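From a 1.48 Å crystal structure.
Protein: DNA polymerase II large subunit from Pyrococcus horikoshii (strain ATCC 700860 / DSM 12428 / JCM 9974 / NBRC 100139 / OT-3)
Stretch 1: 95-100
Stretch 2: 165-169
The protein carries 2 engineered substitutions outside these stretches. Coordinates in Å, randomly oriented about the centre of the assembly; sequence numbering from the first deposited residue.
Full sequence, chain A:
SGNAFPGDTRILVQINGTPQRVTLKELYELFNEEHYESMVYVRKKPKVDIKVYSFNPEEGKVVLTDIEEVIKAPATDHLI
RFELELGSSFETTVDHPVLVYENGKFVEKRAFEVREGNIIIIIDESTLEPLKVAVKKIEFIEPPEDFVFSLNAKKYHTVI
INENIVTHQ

Stretch 1 95-100: DHPVLV
Stretch 2 (165-169) IVTHQ

Residues 97-100 and 165-168 are two strands of one chain that cross with their N-to-C directions 134° apart. They run closer to antiparallel than to parallel, and their axes approach to 5.0 Å. The register is set by L99 and T167, whose CA atoms lie 5.3 Å apart. No direct backbone-to-backbone hydrogen bond joins the two strands. Water and side-chain packing link the strands, and one weak hydrogen bond joins the stretches just outside them, from H96 to Q169. Together the stretches bury 347 Å².

L99 and H168 cover the most surface, 75 Å² each. L99 has phi/psi -97/124, and its CA-to-CB bond points toward the other strand. Its rotamer is m for chi1 and t for chi2. CG of L99 packs 3.9 Å from N of H168 and 4.3 Å from CB of H168. CD1 of L99 meets CG1 of V166 at 4.4 Å, an apolar contact. V166 is at -82/127 with chi1 t. The branched, apolar side chain of L99 suits this buried place: CG packs on H168 and CD1 on V166.

H168 is at -83/144, with chi1 -162° (t) and chi2 -80°. Its CA-to-CB bond also points toward the other strand. ND1 of H168 donates to O of Q169 at 2.7 Å, with an angle of 172°, so the ring is tied to the end of its own chain. P97 lies over one face of this ring. CB of P97 is 4.2 Å from the centroid of the H168 ring, 27° off the normal, a CH-pi contact. CG of P97 comes 3.5 Å from ND1 of H168. P97 is at -63/139 with a C-gamma endo pucker, and its compact ring offers CH groups to the imidazole.

H96 precedes the strand, at -65/137, with chi1 -162° (t) and chi2 -75°. Its CA-to-CB bond points sideways, but the end of the side chain comes nearer to the partner. ND1 of H96 donates to O of P97 at 2.7 Å and 158°. NE2 of H96 makes a weak hydrogen bond to the C-terminal carboxylate, 3.1 Å from OXT of Q169 at 122°. CE1 of H96 is 3.1 Å from O of H168. Both oxygens lie at the ring edge, near its plane. Q169 has phi -61, chi1 79° (p), chi2 -178° (t) and chi3 27°.

T167 is extended at -150/178, with chi1 -164° (t). Its hydroxyl suits the place: OG1 of T167 donates to water 2 at 2.8 Å. Water 2 donates to O of L99 and to O of V166, each at 2.8 Å. Water 1 donates to the same two carbonyls, each at 2.9 Å.

The CA-to-CB bonds of buried, apolar V98, at -131/139 with chi1 t, and V100, at -120/152 with chi1 m, point away from the other stretch. I165 is at -90/127, chi1 m, chi2 t.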

# COMPACT_ATOMS: atom_id res chain seq x y z
N ASP A 95 -10.87 7.62 -0.21
CA ASP A 95 -11.36 7.05 1.05
C ASP A 95 -10.50 5.91 1.56
O ASP A 95 -10.89 5.21 2.50
CB ASP A 95 -12.80 6.53 0.91
CG ASP A 95 -13.80 7.66 0.69
OD1 ASP A 95 -13.55 8.77 1.19
OD2 ASP A 95 -14.80 7.46 -0.01
N HIS A 96 -9.35 5.70 0.95
CA HIS A 96 -8.51 4.58 1.31
C HIS A 96 -8.01 4.77 2.73
O HIS A 96 -7.55 5.86 3.08
CB HIS A 96 -7.27 4.59 0.40
CG HIS A 96 -6.52 3.29 0.36
ND1 HIS A 96 -5.71 2.84 1.38
CD2 HIS A 96 -6.46 2.35 -0.61
CE1 HIS A 96 -5.19 1.67 1.04
NE2 HIS A 96 -5.63 1.35 -0.16
N PRO A 97 -8.00 3.73 3.55
CA PRO A 97 -7.36 3.86 4.86
C PRO A 97 -5.87 4.14 4.75
O PRO A 97 -5.15 3.53 3.95
CB PRO A 97 -7.59 2.51 5.52
CG PRO A 97 -8.05 1.64 4.44
CD PRO A 97 -8.61 2.41 3.34
N VAL A 98 -5.39 5.04 5.60
CA VAL A 98 -3.99 5.42 5.69
C VAL A 98 -3.63 5.35 7.17
O VAL A 98 -4.41 5.79 8.02
CB VAL A 98 -3.80 6.86 5.15
CG1 VAL A 98 -2.35 7.38 5.37
CG2 VAL A 98 -4.09 6.89 3.64
N LEU A 99 -2.44 4.83 7.46
CA LEU A 99 -1.96 4.75 8.83
C LEU A 99 -1.04 5.91 9.14
O LEU A 99 -0.05 6.14 8.43
CB LEU A 99 -1.18 3.46 9.04
CG LEU A 99 -2.02 2.22 8.80
CD1 LEU A 99 -1.20 1.02 9.07
CD2 LEU A 99 -3.27 2.18 9.65
N VAL A 100 -1.36 6.65 10.18
CA VAL A 100 -0.52 7.73 10.68
C VAL A 100 -0.15 7.40 12.11
O VAL A 100 -0.87 6.69 12.81
CB VAL A 100 -1.20 9.11 10.58
CG1 VAL A 100 -1.49 9.48 9.14
CG2 VAL A 100 -2.46 9.13 11.29
N ILE A 165 7.21 2.79 2.81
CA ILE A 165 6.15 3.45 3.57
C ILE A 165 5.17 2.42 4.11
O ILE A 165 4.61 1.64 3.35
CB ILE A 165 5.43 4.47 2.68
CG1 ILE A 165 6.36 5.63 2.33
CG2 ILE A 165 4.18 4.96 3.37
CD1 ILE A 165 5.97 6.34 1.06
N VAL A 166 4.92 2.44 5.41
CA VAL A 166 3.94 1.53 6.00
C VAL A 166 2.55 2.11 5.80
O VAL A 166 2.29 3.25 6.18
CB VAL A 166 4.21 1.32 7.50
CG1 VAL A 166 3.11 0.43 8.15
CG2 VAL A 166 5.56 0.70 7.70
N THR A 167 1.64 1.32 5.23
CA THR A 167 0.27 1.79 5.09
C THR A 167 -0.69 0.61 5.15
O THR A 167 -0.29 -0.55 5.31
CB THR A 167 0.09 2.70 3.87
OG1 THR A 167 -1.16 3.43 3.98
CG2 THR A 167 0.04 1.89 2.66
N HIS A 168 -1.96 0.92 5.08
CA HIS A 168 -3.00 -0.09 5.09
C HIS A 168 -3.16 -0.62 3.67
O HIS A 168 -3.03 0.15 2.71
CB HIS A 168 -4.31 0.53 5.56
CG HIS A 168 -5.32 -0.50 6.00
ND1 HIS A 168 -6.10 -1.21 5.11
CD2 HIS A 168 -5.67 -0.95 7.24
CE1 HIS A 168 -6.88 -2.04 5.77
NE2 HIS A 168 -6.67 -1.89 7.06
N GLN A 169 -3.44 -1.92 3.55
CA GLN A 169 -3.75 -2.45 2.22
C GLN A 169 -5.01 -1.70 1.70
O GLN A 169 -5.87 -1.10 2.44
CB GLN A 169 -3.98 -3.95 2.23
CG GLN A 169 -5.38 -4.28 2.72
CD GLN A 169 -5.63 -5.74 2.79
OE1 GLN A 169 -4.73 -6.54 2.96
NE2 GLN A 169 -6.88 -6.10 2.68
OXT GLN A 169 -5.16 -1.69 0.48
O HOH W 1 2.59 4.87 8.52
O HOH W 2 0.16 5.10 5.87